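Exported protein (Bacteroides fragilis, PDB 4JX0) is of unknown function but binds magnesium and joins a BT_3987-like N-terminal domain to a C-terminal domain of the F5/F8 type C family. Local coordinates at residues N192-F197 against S208-G212; L238-D244 against N314-R320. All coordinates share one frame; numbering follows the deposited sequence.

Contact 1: N192-F197 against S208-G212; sequences NKEISF and SLNDG. With MG (magnesium ion), chain D.
N210 reaches across to the backbone of N192, and F197 lies against L209 beside it. The polar part of the contact is one hydrogen bond. N210 ND2 donates a hydrogen bond to N192 O at 3.1 Å, with an N-H...O angle of 162°. The acceptor sits in the amide plane of N210, while the donor is tilted 21° from the carbonyl plane of N192. The chi1 of 62° sets CG of N210 between its own backbone N and carbonyl carbon, which turns the amide toward the 192-195 turn. The two asparagine side chains also touch, N192 CG lying 3.8 Å from N210 CB, with their amide planes nearly perpendicular. The N192 amide is used elsewhere: its ND2 donates to V316 O and to E315 OE2.

The apolar part is a CH-pi contact. L209 CB stands over one face of the F197 ring, 3.8 Å from its centroid and close to the ring normal. L209 CD1 adds a contact at 3.6 Å with F197 CD2. The opposite face of the ring carries I195 CG2. N210 CG comes to the ring edge, in plane, 3.9 Å from F197 CE1, with the amide steeply turned to the ring. F197 also packs on I230 and V316.

The metal part belongs to 208-212. The backbone oxygen S208 O binds magnesium at 2.2 Å, and the carboxylate oxygen D211 OD1 at 2.3 Å. N213 O, N314 O, E315 OE1 and a water complete six ligands. Backbone and side-chain oxygens from a loop and from the start of the 314-320 segment thus form the bound-metal site of the C-terminal beta-sandwich, in keeping with the F5/F8 type C (discoidin-like) family.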
ATOM      1  N   ASN A 192     -22.080  22.085  13.146  1.00 29.83           N
ATOM      2  CA  ASN A 192     -22.493  21.257  12.000  1.00 29.40           C
ATOM      3  C   ASN A 192     -23.814  21.689  11.304  1.00 33.93           C
ATOM      4  O   ASN A 192     -24.195  21.028  10.338  1.00 33.78           O
ATOM      5  CB  ASN A 192     -22.603  19.775  12.387  1.00 29.81           C
ATOM      6  CG  ASN A 192     -23.653  19.423  13.406  1.00 50.84           C
ATOM      7  OD1 ASN A 192     -24.550  20.215  13.738  1.00 43.13           O
ATOM      8  ND2 ASN A 192     -23.581  18.196  13.907  1.00 43.67           N
ATOM      9  N   LYS A 193     -24.479  22.789  11.741  1.00 31.61           N
ATOM     10  CA  LYS A 193     -25.733  23.244  11.141  1.00 32.41           C
ATOM     11  C   LYS A 193     -25.513  23.709   9.710  1.00 39.90           C
ATOM     12  O   LYS A 193     -26.307  23.397   8.817  1.00 41.00           O
ATOM     13  CB  LYS A 193     -26.351  24.390  11.960  1.00 34.28           C
ATOM     14  CG  LYS A 193     -27.752  24.779  11.472  1.00 53.29           C
ATOM     15  CD  LYS A 193     -28.418  25.846  12.331  1.00 66.63           C
ATOM     16  CE  LYS A 193     -29.817  26.159  11.845  1.00 82.58           C
ATOM     17  NZ  LYS A 193     -30.499  27.154  12.714  1.00 93.53           N
ATOM     18  N   GLU A 194     -24.435  24.461   9.509  1.00 37.31           N
ATOM     19  CA  GLU A 194     -24.066  25.033   8.212  1.00 38.13           C
ATOM     20  C   GLU A 194     -23.345  24.035   7.273  1.00 41.39           C
ATOM     21  O   GLU A 194     -23.148  24.358   6.100  1.00 42.07           O
ATOM     22  CB  GLU A 194     -23.181  26.277   8.426  1.00 40.30           C
ATOM     23  CG  GLU A 194     -21.825  26.015   9.082  1.00 52.88           C
ATOM     24  CD  GLU A 194     -21.709  26.567  10.489  1.00 76.05           C
ATOM     25  OE1 GLU A 194     -22.375  26.018  11.400  1.00 57.23           O
ATOM     26  OE2 GLU A 194     -20.957  27.552  10.675  1.00 70.49           O
ATOM     27  N   ILE A 195     -22.930  22.850   7.777  1.00 36.75           N
ATOM     28  CA  ILE A 195     -22.233  21.841   6.971  1.00 35.73           C
ATOM     29  C   ILE A 195     -23.230  21.104   6.059  1.00 39.49           C
ATOM     30  O   ILE A 195     -24.354  20.824   6.466  1.00 39.08           O
ATOM     31  CB  ILE A 195     -21.462  20.844   7.885  1.00 37.89           C
ATOM     32  CG1 ILE A 195     -20.316  21.566   8.612  1.00 38.09           C
ATOM     33  CG2 ILE A 195     -20.930  19.639   7.078  1.00 39.29           C
ATOM     34  CD1 ILE A 195     -19.520  20.687   9.571  1.00 43.53           C
ATOM     35  N   SER A 196     -22.790  20.778   4.834  1.00 36.45           N
ATOM     36  CA  SER A 196     -23.544  19.998   3.847  1.00 36.37           C
ATOM     37  C   SER A 196     -22.764  18.704   3.615  1.00 39.40           C
ATOM     38  O   SER A 196     -21.548  18.681   3.832  1.00 38.54           O
ATOM     39  CB  SER A 196     -23.732  20.778   2.543  1.00 40.62           C
ATOM     40  OG  SER A 196     -23.630  22.183   2.723  1.00 50.87           O
ATOM     41  N   PHE A 197     -23.449  17.627   3.207  1.00 35.12           N
ATOM     42  CA  PHE A 197     -22.813  16.330   2.997  1.00 33.64           C
ATOM     43  C   PHE A 197     -23.131  15.747   1.635  1.00 39.31           C
ATOM     44  O   PHE A 197     -24.241  15.910   1.125  1.00 39.83           O
ATOM     45  CB  PHE A 197     -23.269  15.339   4.066  1.00 34.10           C
ATOM     46  CG  PHE A 197     -23.007  15.777   5.483  1.00 34.10           C
ATOM     47  CD1 PHE A 197     -23.956  16.502   6.188  1.00 35.78           C
ATOM     48  CD2 PHE A 197     -21.827  15.440   6.123  1.00 36.14           C
ATOM     49  CE1 PHE A 197     -23.719  16.903   7.500  1.00 37.96           C
ATOM     50  CE2 PHE A 197     -21.585  15.856   7.432  1.00 36.67           C
ATOM     51  CZ  PHE A 197     -22.531  16.589   8.110  1.00 35.69           C
ATOM     52  N   SER A 208     -29.300  12.864   8.687  1.00 32.62           N
ATOM     53  CA  SER A 208     -29.032  12.372  10.034  1.00 31.37           C
ATOM     54  C   SER A 208     -27.638  12.770  10.563  1.00 32.89           C
ATOM     55  O   SER A 208     -27.401  12.657  11.766  1.00 31.59           O
ATOM     56  CB  SER A 208     -29.144  10.848  10.056  1.00 34.92           C
ATOM     57  OG  SER A 208     -28.107  10.235   9.304  1.00 42.24           O
ATOM     58  N   LEU A 209     -26.709  13.187   9.681  1.00 28.69           N
ATOM     59  CA  LEU A 209     -25.353  13.518  10.096  1.00 27.69           C
ATOM     60  C   LEU A 209     -25.271  14.869  10.822  1.00 31.48           C
ATOM     61  O   LEU A 209     -24.245  15.117  11.451  1.00 31.01           O
ATOM     62  CB  LEU A 209     -24.396  13.495   8.899  1.00 27.50           C
ATOM     63  CG  LEU A 209     -24.322  12.163   8.123  1.00 31.65           C
ATOM     64  CD1 LEU A 209     -23.413  12.289   6.938  1.00 32.08           C
ATOM     65  CD2 LEU A 209     -23.858  11.032   8.990  1.00 30.69           C
ATOM     66  N   ASN A 210     -26.323  15.728  10.771  1.00 27.91           N
ATOM     67  CA  ASN A 210     -26.331  16.995  11.510  1.00 27.36           C
ATOM     68  C   ASN A 210     -27.702  17.271  12.174  1.00 32.44           C
ATOM     69  O   ASN A 210     -28.028  18.422  12.460  1.00 31.54           O
ATOM     70  CB  ASN A 210     -25.882  18.171  10.628  1.00 28.37           C
ATOM     71  CG  ASN A 210     -26.736  18.465   9.423  1.00 52.54           C
ATOM     72  OD1 ASN A 210     -27.570  17.658   8.991  1.00 49.43           O
ATOM     73  ND2 ASN A 210     -26.487  19.620   8.813  1.00 41.83           N
ATOM     74  N   ASP A 211     -28.454  16.205  12.513  1.00 30.72           N
ATOM     75  CA  ASP A 211     -29.696  16.318  13.288  1.00 30.58           C
ATOM     76  C   ASP A 211     -29.260  16.363  14.766  1.00 37.79           C
ATOM     77  O   ASP A 211     -28.061  16.413  15.042  1.00 39.53           O
ATOM     78  CB  ASP A 211     -30.664  15.155  12.976  1.00 32.10           C
ATOM     79  CG  ASP A 211     -30.220  13.738  13.345  1.00 42.20           C
ATOM     80  OD1 ASP A 211     -29.134  13.587  13.948  1.00 42.36           O
ATOM     81  OD2 ASP A 211     -30.963  12.778  13.031  1.00 46.39           O
ATOM     82  N   GLY A 212     -30.169  16.324  15.712  1.00 33.72           N
ATOM     83  CA  GLY A 212     -29.735  16.335  17.112  1.00 32.77           C
ATOM     84  C   GLY A 212     -29.190  15.008  17.620  1.00 34.37           C
ATOM     85  O   GLY A 212     -28.442  14.976  18.591  1.00 32.32           O
TER
HETATM   86 MG    MG D 402     -27.284  12.282  13.905  1.00 22.58          MG
HETATM   87  O   HOH W   1     -28.395  10.449  13.540  1.00 33.37           O

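Contact 2: L238-D244 against N314-R320; sequences LKGFRLD and NEVTAFR. With MG (magnesium ion), chain D.
F241 and A318 face each other across two antiparallel strands, with F241 CE2 3.6 Å from A318 CB. They form a non-hydrogen-bonded pair, and so do L243 and V316. The side chains of all four lie on one face of the sheet. V316 CG1 is 4.3 Å from L243 CD1 and also meets the F241 ring obliquely.

The other face carries R242, D244, E315, T317 and F319. The R242 and T317 side chains project together from adjacent strands. Their backbones form a hydrogen-bonded pair, R242 N to T317 O at 2.8 Å and T317 N to R242 O at 3.0 Å. The F319 ring turns an edge to the neighbouring strand, its CE1 3.7 Å from R242 CB. The R242 chain bends at chi2 (-148°) and chi3, bringing NH1 into a salt bridge with D244. The NH1 bond to D244 OD1 is 3.0 Å and uses the syn lone pair, in the guanidinium plane. E315 starts out beside D244. Its carboxylate turns off toward the metal, where OE1 binds magnesium at 2.4 Å, and OE2 accepts a hydrogen bond from N192.

Strand 235-244 has strand 283-294 as its other partner, through backbone bonds from L238, K239, F241 and L243. F241, L243 and V316 face the second sheet, packing on I230 of 227-232 and on V297 and M302 of 296-304.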
ATOM      1  N   LEU A 238      -9.803  24.273  10.202  1.00 36.11           N
ATOM      2  CA  LEU A 238     -10.388  23.236  11.058  1.00 34.35           C
ATOM      3  C   LEU A 238      -9.348  22.494  11.891  1.00 36.24           C
ATOM      4  O   LEU A 238      -8.277  22.153  11.392  1.00 36.54           O
ATOM      5  CB  LEU A 238     -11.149  22.203  10.218  1.00 33.82           C
ATOM      6  CG  LEU A 238     -12.355  22.688   9.430  1.00 38.52           C
ATOM      7  CD1 LEU A 238     -13.032  21.533   8.775  1.00 38.41           C
ATOM      8  CD2 LEU A 238     -13.356  23.414  10.315  1.00 42.02           C
ATOM      9  N   LYS A 239      -9.722  22.192  13.146  1.00 29.51           N
ATOM     10  CA  LYS A 239      -8.903  21.473  14.110  1.00 28.01           C
ATOM     11  C   LYS A 239      -9.107  19.954  13.998  1.00 31.22           C
ATOM     12  O   LYS A 239      -8.181  19.200  14.307  1.00 31.24           O
ATOM     13  CB  LYS A 239      -9.233  21.942  15.538  1.00 29.42           C
ATOM     14  CG  LYS A 239      -8.850  23.401  15.810  1.00 33.43           C
ATOM     15  CD  LYS A 239      -9.065  23.779  17.269  1.00 42.50           C
ATOM     16  CE  LYS A 239      -8.411  25.089  17.632  1.00 61.05           C
ATOM     17  NZ  LYS A 239      -9.037  25.718  18.830  1.00 76.22           N
ATOM     18  N   GLY A 240     -10.308  19.526  13.597  1.00 26.15           N
ATOM     19  CA  GLY A 240     -10.654  18.116  13.445  1.00 24.81           C
ATOM     20  C   GLY A 240     -12.147  17.847  13.407  1.00 28.47           C
ATOM     21  O   GLY A 240     -12.937  18.765  13.177  1.00 27.09           O
ATOM     22  N   PHE A 241     -12.546  16.573  13.640  1.00 25.84           N
ATOM     23  CA  PHE A 241     -13.948  16.146  13.627  1.00 25.35           C
ATOM     24  C   PHE A 241     -14.279  15.137  14.703  1.00 30.70           C
ATOM     25  O   PHE A 241     -13.405  14.403  15.148  1.00 32.22           O
ATOM     26  CB  PHE A 241     -14.293  15.494  12.278  1.00 27.16           C
ATOM     27  CG  PHE A 241     -14.109  16.395  11.084  1.00 29.26           C
ATOM     28  CD1 PHE A 241     -12.879  16.489  10.447  1.00 32.16           C
ATOM     29  CD2 PHE A 241     -15.147  17.190  10.631  1.00 31.52           C
ATOM     30  CE1 PHE A 241     -12.703  17.344   9.364  1.00 33.28           C
ATOM     31  CE2 PHE A 241     -14.960  18.059   9.559  1.00 34.48           C
ATOM     32  CZ  PHE A 241     -13.744  18.122   8.926  1.00 32.62           C
ATOM     33  N   ARG A 242     -15.570  15.065  15.070  1.00 26.97           N
ATOM     34  CA  ARG A 242     -16.153  14.082  15.987  1.00 26.64           C
ATOM     35  C   ARG A 242     -17.153  13.304  15.161  1.00 33.28           C
ATOM     36  O   ARG A 242     -18.168  13.869  14.749  1.00 34.29           O
ATOM     37  CB  ARG A 242     -16.815  14.760  17.202  1.00 24.92           C
ATOM     38  CG  ARG A 242     -17.660  13.866  18.146  1.00 32.56           C
ATOM     39  CD  ARG A 242     -18.825  14.634  18.774  1.00 42.95           C
ATOM     40  NE  ARG A 242     -18.913  14.500  20.240  1.00 47.75           N
ATOM     41  CZ  ARG A 242     -19.695  13.649  20.914  1.00 58.64           C
ATOM     42  NH1 ARG A 242     -20.478  12.791  20.267  1.00 37.61           N
ATOM     43  NH2 ARG A 242     -19.693  13.649  22.241  1.00 47.92           N
ATOM     44  N   LEU A 243     -16.845  12.040  14.865  1.00 30.73           N
ATOM     45  CA  LEU A 243     -17.714  11.157  14.092  1.00 31.18           C
ATOM     46  C   LEU A 243     -18.350  10.140  15.038  1.00 35.17           C
ATOM     47  O   LEU A 243     -17.646   9.266  15.546  1.00 35.21           O
ATOM     48  CB  LEU A 243     -16.925  10.429  12.979  1.00 31.51           C
ATOM     49  CG  LEU A 243     -16.806  11.151  11.648  1.00 36.84           C
ATOM     50  CD1 LEU A 243     -16.044  12.439  11.791  1.00 37.06           C
ATOM     51  CD2 LEU A 243     -16.143  10.259  10.613  1.00 40.38           C
ATOM     52  N   ASP A 244     -19.656  10.258  15.301  1.00 31.15           N
ATOM     53  CA  ASP A 244     -20.342   9.286  16.148  1.00 30.95           C
ATOM     54  C   ASP A 244     -20.542   8.032  15.353  1.00 33.26           C
ATOM     55  O   ASP A 244     -21.063   8.096  14.246  1.00 31.84           O
ATOM     56  CB  ASP A 244     -21.677   9.811  16.672  1.00 33.41           C
ATOM     57  CG  ASP A 244     -21.462  10.809  17.767  1.00 46.08           C
ATOM     58  OD1 ASP A 244     -20.997  11.932  17.459  1.00 48.81           O
ATOM     59  OD2 ASP A 244     -21.620  10.430  18.955  1.00 49.50           O
ATOM     60  N   ASN A 314     -23.281   8.303  12.697  1.00 26.62           N
ATOM     61  CA  ASN A 314     -24.554   8.734  13.273  1.00 26.76           C
ATOM     62  C   ASN A 314     -24.675  10.251  13.377  1.00 30.86           C
ATOM     63  O   ASN A 314     -25.793  10.769  13.424  1.00 30.89           O
ATOM     64  CB  ASN A 314     -24.697   8.126  14.671  1.00 27.01           C
ATOM     65  CG  ASN A 314     -24.591   6.623  14.694  1.00 49.74           C
ATOM     66  OD1 ASN A 314     -24.691   5.960  13.664  1.00 41.10           O
ATOM     67  ND2 ASN A 314     -24.353   6.053  15.867  1.00 47.10           N
ATOM     68  N   GLU A 315     -23.532  10.956  13.465  1.00 26.67           N
ATOM     69  CA  GLU A 315     -23.476  12.412  13.594  1.00 26.33           C
ATOM     70  C   GLU A 315     -22.056  12.881  13.278  1.00 31.95           C
ATOM     71  O   GLU A 315     -21.110  12.194  13.646  1.00 32.43           O
ATOM     72  CB  GLU A 315     -23.886  12.813  15.025  1.00 27.47           C
ATOM     73  CG  GLU A 315     -24.003  14.300  15.285  1.00 37.03           C
ATOM     74  CD  GLU A 315     -25.260  14.997  14.808  1.00 52.67           C
ATOM     75  OE1 GLU A 315     -26.125  14.345  14.179  1.00 40.93           O
ATOM     76  OE2 GLU A 315     -25.371  16.216  15.075  1.00 43.55           O
ATOM     77  N   VAL A 316     -21.903  14.024  12.585  1.00 28.99           N
ATOM     78  CA  VAL A 316     -20.597  14.605  12.233  1.00 28.05           C
ATOM     79  C   VAL A 316     -20.536  16.002  12.830  1.00 30.64           C
ATOM     80  O   VAL A 316     -21.463  16.789  12.616  1.00 30.08           O
ATOM     81  CB  VAL A 316     -20.356  14.634  10.700  1.00 31.80           C
ATOM     82  CG1 VAL A 316     -19.014  15.275  10.367  1.00 32.06           C
ATOM     83  CG2 VAL A 316     -20.438  13.236  10.101  1.00 31.38           C
ATOM     84  N   THR A 317     -19.458  16.306  13.578  1.00 26.27           N
ATOM     85  CA  THR A 317     -19.240  17.616  14.205  1.00 25.72           C
ATOM     86  C   THR A 317     -17.839  18.082  13.864  1.00 30.34           C
ATOM     87  O   THR A 317     -16.901  17.338  14.106  1.00 29.92           O
ATOM     88  CB  THR A 317     -19.437  17.523  15.731  1.00 28.67           C
ATOM     89  OG1 THR A 317     -20.618  16.765  16.025  1.00 33.62           O
ATOM     90  CG2 THR A 317     -19.500  18.879  16.398  1.00 19.77           C
ATOM     91  N   ALA A 318     -17.690  19.291  13.294  1.00 27.43           N
ATOM     92  CA  ALA A 318     -16.388  19.872  12.953  1.00 27.10           C
ATOM     93  C   ALA A 318     -15.975  20.858  14.048  1.00 32.79           C
ATOM     94  O   ALA A 318     -16.847  21.361  14.747  1.00 33.21           O
ATOM     95  CB  ALA A 318     -16.474  20.572  11.612  1.00 27.92           C
ATOM     96  N   PHE A 319     -14.662  21.134  14.207  1.00 30.13           N
ATOM     97  CA  PHE A 319     -14.150  22.037  15.245  1.00 30.37           C
ATOM     98  C   PHE A 319     -13.235  23.125  14.675  1.00 34.89           C
ATOM     99  O   PHE A 319     -12.289  22.781  13.971  1.00 33.98           O
ATOM    100  CB  PHE A 319     -13.376  21.237  16.301  1.00 31.92           C
ATOM    101  CG  PHE A 319     -14.247  20.279  17.072  1.00 32.74           C
ATOM    102  CD1 PHE A 319     -14.559  19.035  16.557  1.00 35.00           C
ATOM    103  CD2 PHE A 319     -14.773  20.632  18.305  1.00 35.14           C
ATOM    104  CE1 PHE A 319     -15.397  18.165  17.247  1.00 35.49           C
ATOM    105  CE2 PHE A 319     -15.589  19.750  19.009  1.00 37.50           C
ATOM    106  CZ  PHE A 319     -15.900  18.521  18.472  1.00 34.83           C
ATOM    107  N   ARG A 320     -13.444  24.417  15.079  1.00 31.99           N
ATOM    108  CA  ARG A 320     -12.602  25.560  14.665  1.00 35.78           C
ATOM    109  C   ARG A 320     -11.701  26.060  15.800  1.00 50.72           C
ATOM    110  O   ARG A 320     -12.100  25.972  16.978  1.00 49.09           O
ATOM    111  CB  ARG A 320     -13.441  26.756  14.189  1.00 36.69           C
ATOM    112  CG  ARG A 320     -14.598  26.414  13.304  1.00 38.92           C
ATOM    113  CD  ARG A 320     -15.232  27.648  12.694  1.00 35.81           C
ATOM    114  NE  ARG A 320     -16.695  27.567  12.719  1.00 41.76           N
ATOM    115  CZ  ARG A 320     -17.528  28.213  11.904  1.00 58.87           C
ATOM    116  NH1 ARG A 320     -17.059  29.014  10.951  1.00 58.40           N
ATOM    117  NH2 ARG A 320     -18.839  28.060  12.034  1.00 41.22           N
ATOM    118  OXT ARG A 320     -10.656  26.674  15.491  1.00 79.34           O
TER
HETATM  119 MG    MG D 402     -27.284  12.282  13.905  1.00 22.58          MG
HETATM  120  O   HOH W   1     -28.395  10.449  13.540  1.00 33.37           O

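In the fold
Contacts 1 and 2 have centres 10 Å apart and meet at one magnesium ion. Each supplies two protein ligands, and the bound water is common to the two. At the site, S208 O lies 3.2 Å from E315 OE1 as both bind the metal. Away from the metal, a probable backbone hydrogen bond joins L209 O to V316 N at 2.8 Å. A salt bridge from E194 OE2 to R320 NH2, 2.6 Å long, ties the turn of contact 1 to the C-terminal residue in contact 2. Both segments of contact 1 precede those of contact 2 in the chain. Strand 312-319 takes part in both: it pairs with 235-244, and through V316 it bonds to the loop that carries S208 and D211.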